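Side-chain contacts in extracellular matrix-binding protein EbhA (Staphylococcus aureus, PDB 2DGJ), which probably serves as a cell wall-associated adhesin that binds extracellular matrix, the crystallised piece being a rod-like string of three-helix bundles from its repeat region: residues N137-D140 / A141-N145; A186-A189 / V190-K194; A196-G199 / A200-R204. All coordinates share one frame; numbering follows the deposited sequence.

Contact 1: N137-D140 / A141-N145; sequences NDKD and ATLRN
D138 and T142 meet over one backbone carbonyl at the start of the short helix 139-144, in a three-helix-bundle rod. D138 holds the N-cap position, but its side chain makes no capping bond. Its carbonyl oxygen opens the helical pattern instead. T142 N bonds to D138 O nearly along the C=O axis. The hydroxyl of the same threonine adds a second bond, T142 OG1 to D138 O at 2.8 Å. This donor stands 44° out of the carbonyl plane. Two groups of one residue grip D138 O, one nearly end-on and one from above. The hydroxyl is brought there by a chi1 of -59°, which puts OG1 beside the backbone N. The D138 carboxylate passes obliquely by it, with D138 CG 3.6 Å from T142 OG1, and forms a salt bridge to K194. One residue further on, the K139 and L143 side chains cross at a slant. The lysine is extended, and its aliphatic part rests on one leucine methyl, K139 CG to L143 CD2 at 3.7 Å. Its ammonium reaches E167 on helix 153-170. Y159 of that helix packs against D138, T142 and L143. On the exposed side R144 folds back over D140. The carboxylate is near but not in contact, D140 OD1 lying 4.6 Å from R144 NH2. R144 NH1 comes 3.2 Å from D140 O, at an angle too poor for a hydrogen bond.

Contact 2: A186-A189 / V190-K194; sequences ALNA and VTRAK
Helix 180-194 carries this contact through its last two turns. Four successive i to i+4 backbone bonds cross it, running from V190 N to A186 O through A193 N to A189 O. The bond from T191 N to L187 O is almost perfectly straight, with an N-H...O angle of 179°. Beside it, the side chains of T191 and L187 cross at an oblique angle. With OG1 opposite the carbonyl carbon (chi1 -60°), the T191 hydroxyl faces the preceding turn. T191 OG1 comes 3.2 Å from L187 O. The leucine methyl L187 CD1 is 3.8 Å from T191 OG1. The polar partner of this hydroxyl is Q35 OE1 of the second subunit, which accepts from it. The same glutamine bonds N188 OD1, while N188 ND2 turns back to D184 O. N188 and T191 thus form part of the subunit interface.

A186, L187, A189 and V190 pack within the three-helix bundle, on helices 112-135 and 153-170, with V190 resting on A135 and A162. V190 CG2 also lies close to its own helix, 3.5 Å from A186 O.

R192 runs out at the subunit interface and packs on A38 of the second subunit. Its stem passes N188 O, R192 CB to N188 O being 3.4 Å, and then extends straight to NE. The N188 amide oxygen lies over one face of the guanidinium, N188 OD1 to R192 CZ at 4.4 Å. A193 ends the series with its methyl against the preceding turn, A193 CB to A189 O at 3.1 Å.

Contact 3: A196-G199 / A200-R204; sequences ALNG and AENLR
The backbone passes from an extended L197 into helix 199-215, where N202 N bonds to N198 O at 2.8 Å and L203 N bonds to G199 O at 3.1 Å. The first bond runs nearly end-on to the carbonyl. N198 is the N-cap residue, but its side chain does not cap the helix. A chi1 of 61° places its CG between the backbone N and the carbonyl carbon. From there the amide stands beside that of N202, one turn further on.

The two amides meet aslant, their planes being 66° apart. N198 ND2 approaches N202 OD1 to 3.4 Å, but the angle is poor and no hydrogen bond forms. N198 CG is 3.7 Å from N202 ND2. Each amide is held by residues just before helix 153-170. N198 ND2 bonds to D152 OD2, and N202 ND2 bonds to D150 O and to D152 OD1.

E201 reaches back along another side of the turn. Its chain bends at CG, chi2 96°, and brings the carboxylate against the N-cap residue. E201 OE1 is 3.3 Å from N198 CA and 3.8 Å from N198 CB. The second subunit lies close by, and its K46 makes a long, weak ion pair with E201 OE2.

The first segment falls in the FIVAR sequence range and the second in the GA range. With D152 accepting from both amides, the chemistry implies that N198 and N202 are tied to a shared carboxylate rather than to each other. This probably helps hold the start of helix 199-215 against D150 and D152.

The contacts follow one another along the chain, on helix 139-144, on the end of helix 180-194 and at the start of helix 199-215. Centre to centre, contact 1 is about 14 Å from contact 2 and 15 Å from contact 3, and contacts 2 and 3 are about 18 Å apart. A salt bridge joins contacts 1 and 2, D138 OD2 to K194 NZ at 2.5 Å. Contacts 1 and 3 meet by methyl packing of T142 on L197. Contacts 2 and 3 adjoin only in sequence, but both touch the second subunit. Contacts 1 and 2 tie helices together within one FIVAR range, and contact 3 lies on the chain leading on into the GA module of the rod.

Contact 1: N137-D140 / A141-N145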
loop_
_atom_site.group_PDB
_atom_site.type_symbol
_atom_site.label_atom_id
_atom_site.label_comp_id
_atom_site.label_asym_id
_atom_site.label_seq_id
_atom_site.Cartn_x
_atom_site.Cartn_y
_atom_site.Cartn_z
ATOM N N ASN A 137 -28.529 -15.954 -1.574
ATOM C CA ASN A 137 -29.260 -15.987 -0.309
ATOM C C ASN A 137 -30.758 -16.118 -0.535
ATOM O O ASN A 137 -31.505 -16.459 0.388
ATOM C CB ASN A 137 -28.970 -14.738 0.529
ATOM C CG ASN A 137 -27.737 -14.896 1.399
ATOM O OD1 ASN A 137 -27.270 -16.010 1.653
ATOM N ND2 ASN A 137 -27.206 -13.774 1.872
ATOM N N ASP A 138 -31.203 -15.836 -1.756
ATOM C CA ASP A 138 -32.617 -15.955 -2.087
ATOM C C ASP A 138 -32.848 -17.201 -2.936
ATOM O O ASP A 138 -33.838 -17.287 -3.661
ATOM C CB ASP A 138 -33.113 -14.721 -2.846
ATOM C CG ASP A 138 -32.376 -14.505 -4.155
ATOM O OD1 ASP A 138 -31.526 -15.345 -4.517
ATOM O OD2 ASP A 138 -32.654 -13.486 -4.821
ATOM N N LYS A 139 -31.921 -18.155 -2.836
ATOM C CA LYS A 139 -31.987 -19.415 -3.583
ATOM C C LYS A 139 -33.334 -20.118 -3.484
ATOM O O LYS A 139 -34.060 -20.238 -4.469
ATOM C CB LYS A 139 -30.903 -20.382 -3.090
ATOM C CG LYS A 139 -31.057 -21.785 -3.646
ATOM C CD LYS A 139 -30.210 -22.790 -2.895
ATOM C CE LYS A 139 -30.537 -24.197 -3.359
ATOM N NZ LYS A 139 -29.742 -25.235 -2.649
ATOM N N ASP A 140 -33.657 -20.597 -2.287
ATOM C CA ASP A 140 -34.906 -21.311 -2.055
ATOM C C ASP A 140 -36.160 -20.583 -2.547
ATOM O O ASP A 140 -37.038 -21.194 -3.166
ATOM C CB ASP A 140 -35.051 -21.627 -0.569
ATOM C CG ASP A 140 -33.909 -22.478 -0.040
ATOM O OD1 ASP A 140 -33.604 -23.525 -0.650
ATOM O OD2 ASP A 140 -33.321 -22.098 0.996
ATOM N N ALA A 141 -36.241 -19.285 -2.267
ATOM C CA ALA A 141 -37.391 -18.488 -2.677
ATOM C C ALA A 141 -37.500 -18.446 -4.196
ATOM O O ALA A 141 -38.574 -18.631 -4.755
ATOM C CB ALA A 141 -37.277 -17.073 -2.116
ATOM N N THR A 142 -36.376 -18.211 -4.863
ATOM C CA THR A 142 -36.344 -18.143 -6.320
ATOM C C THR A 142 -36.827 -19.448 -6.937
ATOM O O THR A 142 -37.576 -19.440 -7.916
ATOM C CB THR A 142 -34.914 -17.842 -6.831
ATOM O OG1 THR A 142 -34.472 -16.593 -6.287
ATOM C CG2 THR A 142 -34.888 -17.757 -8.359
ATOM N N LEU A 143 -36.407 -20.563 -6.348
ATOM C CA LEU A 143 -36.784 -21.883 -6.837
ATOM C C LEU A 143 -38.278 -22.174 -6.725
ATOM O O LEU A 143 -38.832 -22.923 -7.532
ATOM C CB LEU A 143 -35.994 -22.958 -6.084
ATOM C CG LEU A 143 -34.733 -23.567 -6.718
ATOM C CD1 LEU A 143 -34.368 -22.872 -8.020
ATOM C CD2 LEU A 143 -33.595 -23.473 -5.725
ATOM N N ARG A 144 -38.927 -21.587 -5.725
ATOM C CA ARG A 144 -40.355 -21.808 -5.520
ATOM C C ARG A 144 -41.201 -20.783 -6.258
ATOM O O ARG A 144 -42.429 -20.859 -6.241
ATOM C CB ARG A 144 -40.703 -21.738 -4.033
ATOM C CG ARG A 144 -39.853 -22.609 -3.108
ATOM C CD ARG A 144 -40.500 -22.684 -1.727
ATOM N NE ARG A 144 -39.644 -23.310 -0.722
ATOM C CZ ARG A 144 -38.679 -22.669 -0.066
ATOM N NH1 ARG A 144 -38.448 -21.388 -0.315
ATOM N NH2 ARG A 144 -37.956 -23.305 0.850
ATOM N N ASN A 145 -40.550 -19.822 -6.905
ATOM C CA ASN A 145 -41.272 -18.771 -7.623
ATOM C C ASN A 145 -41.600 -19.139 -9.066
ATOM O O ASN A 145 -40.814 -19.795 -9.747
ATOM C CB ASN A 145 -40.473 -17.462 -7.577
ATOM C CG ASN A 145 -41.242 -16.292 -8.147
ATOM O OD1 ASN A 145 -41.325 -16.123 -9.364
ATOM N ND2 ASN A 145 -41.827 -15.484 -7.269
HETATM O O HOH W 1 -34.407 -17.680 0.072
#

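Contact 2: A186-A189 / V190-K194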
loop_
_atom_site.group_PDB
_atom_site.type_symbol
_atom_site.label_atom_id
_atom_site.label_comp_id
_atom_site.label_asym_id
_atom_site.label_seq_id
_atom_site.Cartn_x
_atom_site.Cartn_y
_atom_site.Cartn_z
ATOM N N ALA A 186 -17.953 -17.629 -10.537
ATOM C CA ALA A 186 -19.119 -18.257 -9.929
ATOM C C ALA A 186 -20.198 -17.211 -9.681
ATOM O O ALA A 186 -21.374 -17.449 -9.937
ATOM C CB ALA A 186 -18.727 -18.941 -8.616
ATOM N N LEU A 187 -19.794 -16.047 -9.189
ATOM C CA LEU A 187 -20.737 -14.969 -8.916
ATOM C C LEU A 187 -21.487 -14.568 -10.182
ATOM O O LEU A 187 -22.719 -14.499 -10.191
ATOM C CB LEU A 187 -20.002 -13.754 -8.345
ATOM C CG LEU A 187 -20.789 -12.445 -8.244
ATOM C CD1 LEU A 187 -22.082 -12.683 -7.501
ATOM C CD2 LEU A 187 -19.951 -11.396 -7.534
ATOM N N ASN A 188 -20.739 -14.290 -11.245
ATOM C CA ASN A 188 -21.334 -13.905 -12.516
ATOM C C ASN A 188 -22.303 -14.977 -12.997
ATOM O O ASN A 188 -23.356 -14.661 -13.549
ATOM C CB ASN A 188 -20.249 -13.682 -13.567
ATOM C CG ASN A 188 -19.629 -12.304 -13.482
ATOM O OD1 ASN A 188 -20.273 -11.304 -13.804
ATOM N ND2 ASN A 188 -18.378 -12.240 -13.042
ATOM N N ALA A 189 -21.941 -16.237 -12.777
ATOM C CA ALA A 189 -22.766 -17.368 -13.194
ATOM C C ALA A 189 -24.149 -17.283 -12.576
ATOM O O ALA A 189 -25.151 -17.401 -13.274
ATOM C CB ALA A 189 -22.098 -18.692 -12.804
ATOM N N VAL A 190 -24.195 -17.076 -11.265
ATOM C CA VAL A 190 -25.460 -16.970 -10.546
ATOM C C VAL A 190 -26.269 -15.763 -11.016
ATOM O O VAL A 190 -27.446 -15.887 -11.353
ATOM C CB VAL A 190 -25.229 -16.837 -9.024
ATOM C CG1 VAL A 190 -26.561 -16.706 -8.300
ATOM C CG2 VAL A 190 -24.475 -18.039 -8.509
ATOM N N THR A 191 -25.623 -14.600 -11.032
ATOM C CA THR A 191 -26.256 -13.354 -11.441
ATOM C C THR A 191 -26.906 -13.426 -12.820
ATOM O O THR A 191 -28.085 -13.121 -12.972
ATOM C CB THR A 191 -25.242 -12.193 -11.443
ATOM O OG1 THR A 191 -24.699 -12.020 -10.128
ATOM C CG2 THR A 191 -25.924 -10.907 -11.876
ATOM N N ARG A 192 -26.136 -13.821 -13.827
ATOM C CA ARG A 192 -26.663 -13.908 -15.184
ATOM C C ARG A 192 -27.699 -15.017 -15.389
ATOM O O ARG A 192 -28.664 -14.844 -16.140
ATOM C CB ARG A 192 -25.501 -14.050 -16.175
ATOM C CG ARG A 192 -24.712 -12.750 -16.273
ATOM C CD ARG A 192 -23.515 -12.788 -17.212
ATOM N NE ARG A 192 -22.957 -11.441 -17.351
ATOM C CZ ARG A 192 -21.784 -11.153 -17.908
ATOM N NH1 ARG A 192 -21.008 -12.122 -18.378
ATOM N NH2 ARG A 192 -21.379 -9.888 -17.982
ATOM N N ALA A 193 -27.512 -16.145 -14.714
ATOM C CA ALA A 193 -28.453 -17.253 -14.837
ATOM C C ALA A 193 -29.791 -16.880 -14.212
ATOM O O ALA A 193 -30.847 -17.188 -14.755
ATOM C CB ALA A 193 -27.899 -18.493 -14.160
ATOM N N LYS A 194 -29.736 -16.211 -13.066
ATOM C CA LYS A 194 -30.937 -15.801 -12.350
ATOM C C LYS A 194 -31.695 -14.713 -13.101
ATOM O O LYS A 194 -32.927 -14.731 -13.160
ATOM C CB LYS A 194 -30.564 -15.295 -10.955
ATOM C CG LYS A 194 -31.747 -14.834 -10.112
ATOM C CD LYS A 194 -31.266 -14.106 -8.867
ATOM C CE LYS A 194 -32.425 -13.524 -8.083
ATOM N NZ LYS A 194 -31.934 -12.598 -7.027
#

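Contact 3: A196-G199 / A200-R204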
loop_
_atom_site.group_PDB
_atom_site.type_symbol
_atom_site.label_atom_id
_atom_site.label_comp_id
_atom_site.label_asym_id
_atom_site.label_seq_id
_atom_site.Cartn_x
_atom_site.Cartn_y
_atom_site.Cartn_z
ATOM N N ALA A 196 -31.798 -14.444 -16.060
ATOM C CA ALA A 196 -32.254 -15.061 -17.296
ATOM C C ALA A 196 -33.621 -15.738 -17.142
ATOM O O ALA A 196 -34.361 -15.857 -18.122
ATOM C CB ALA A 196 -31.213 -16.069 -17.785
ATOM N N LEU A 197 -33.946 -16.189 -15.928
ATOM C CA LEU A 197 -35.234 -16.843 -15.677
ATOM C C LEU A 197 -36.335 -16.044 -16.359
ATOM O O LEU A 197 -36.461 -14.851 -16.125
ATOM C CB LEU A 197 -35.512 -16.938 -14.172
ATOM C CG LEU A 197 -34.934 -18.109 -13.367
ATOM C CD1 LEU A 197 -34.251 -19.125 -14.280
ATOM C CD2 LEU A 197 -33.959 -17.566 -12.343
ATOM N N ASN A 198 -37.138 -16.702 -17.190
ATOM C CA ASN A 198 -38.184 -16.006 -17.936
ATOM C C ASN A 198 -39.601 -16.551 -17.757
ATOM O O ASN A 198 -40.455 -16.376 -18.633
ATOM C CB ASN A 198 -37.819 -16.006 -19.429
ATOM C CG ASN A 198 -37.708 -17.408 -20.003
ATOM O OD1 ASN A 198 -37.435 -18.371 -19.284
ATOM N ND2 ASN A 198 -37.904 -17.526 -21.315
ATOM N N GLY A 199 -39.854 -17.199 -16.626
ATOM C CA GLY A 199 -41.180 -17.735 -16.383
ATOM C C GLY A 199 -42.238 -16.655 -16.499
ATOM O O GLY A 199 -43.332 -16.894 -17.014
ATOM N N ALA A 200 -41.916 -15.459 -16.016
ATOM C CA ALA A 200 -42.840 -14.332 -16.062
ATOM C C ALA A 200 -43.223 -14.020 -17.502
ATOM O O ALA A 200 -44.397 -13.803 -17.810
ATOM C CB ALA A 200 -42.201 -13.120 -15.415
ATOM N N GLU A 201 -42.226 -13.993 -18.382
ATOM C CA GLU A 201 -42.466 -13.707 -19.792
ATOM C C GLU A 201 -43.164 -14.850 -20.519
ATOM O O GLU A 201 -44.000 -14.616 -21.381
ATOM C CB GLU A 201 -41.156 -13.371 -20.507
ATOM C CG GLU A 201 -40.560 -12.041 -20.089
ATOM C CD GLU A 201 -39.494 -12.174 -19.016
ATOM O OE1 GLU A 201 -39.654 -13.007 -18.098
ATOM O OE2 GLU A 201 -38.494 -11.429 -19.087
ATOM N N ASN A 202 -42.818 -16.088 -20.187
ATOM C CA ASN A 202 -43.461 -17.233 -20.831
ATOM C C ASN A 202 -44.962 -17.268 -20.527
ATOM O O ASN A 202 -45.766 -17.678 -21.365
ATOM C CB ASN A 202 -42.819 -18.543 -20.371
ATOM C CG ASN A 202 -41.473 -18.789 -21.016
ATOM O OD1 ASN A 202 -41.171 -18.246 -22.081
ATOM N ND2 ASN A 202 -40.659 -19.630 -20.383
ATOM N N LEU A 203 -45.332 -16.840 -19.323
ATOM C CA LEU A 203 -46.735 -16.828 -18.911
ATOM C C LEU A 203 -47.524 -15.763 -19.664
ATOM O O LEU A 203 -48.665 -15.992 -20.065
ATOM C CB LEU A 203 -46.843 -16.581 -17.404
ATOM C CG LEU A 203 -48.269 -16.459 -16.859
ATOM C CD1 LEU A 203 -49.045 -17.740 -17.146
ATOM C CD2 LEU A 203 -48.216 -16.176 -15.362
ATOM N N ARG A 204 -46.917 -14.596 -19.847
ATOM C CA ARG A 204 -47.570 -13.505 -20.564
ATOM C C ARG A 204 -47.829 -13.932 -22.013
ATOM O O ARG A 204 -48.922 -13.735 -22.541
ATOM C CB ARG A 204 -46.687 -12.257 -20.536
ATOM C CG ARG A 204 -47.404 -10.966 -20.898
ATOM C CD ARG A 204 -47.964 -10.242 -19.668
ATOM N NE ARG A 204 -49.386 -10.485 -19.437
ATOM C CZ ARG A 204 -49.879 -11.371 -18.576
ATOM N NH1 ARG A 204 -49.065 -12.113 -17.833
ATOM N NH2 ARG A 204 -51.191 -11.502 -18.442
#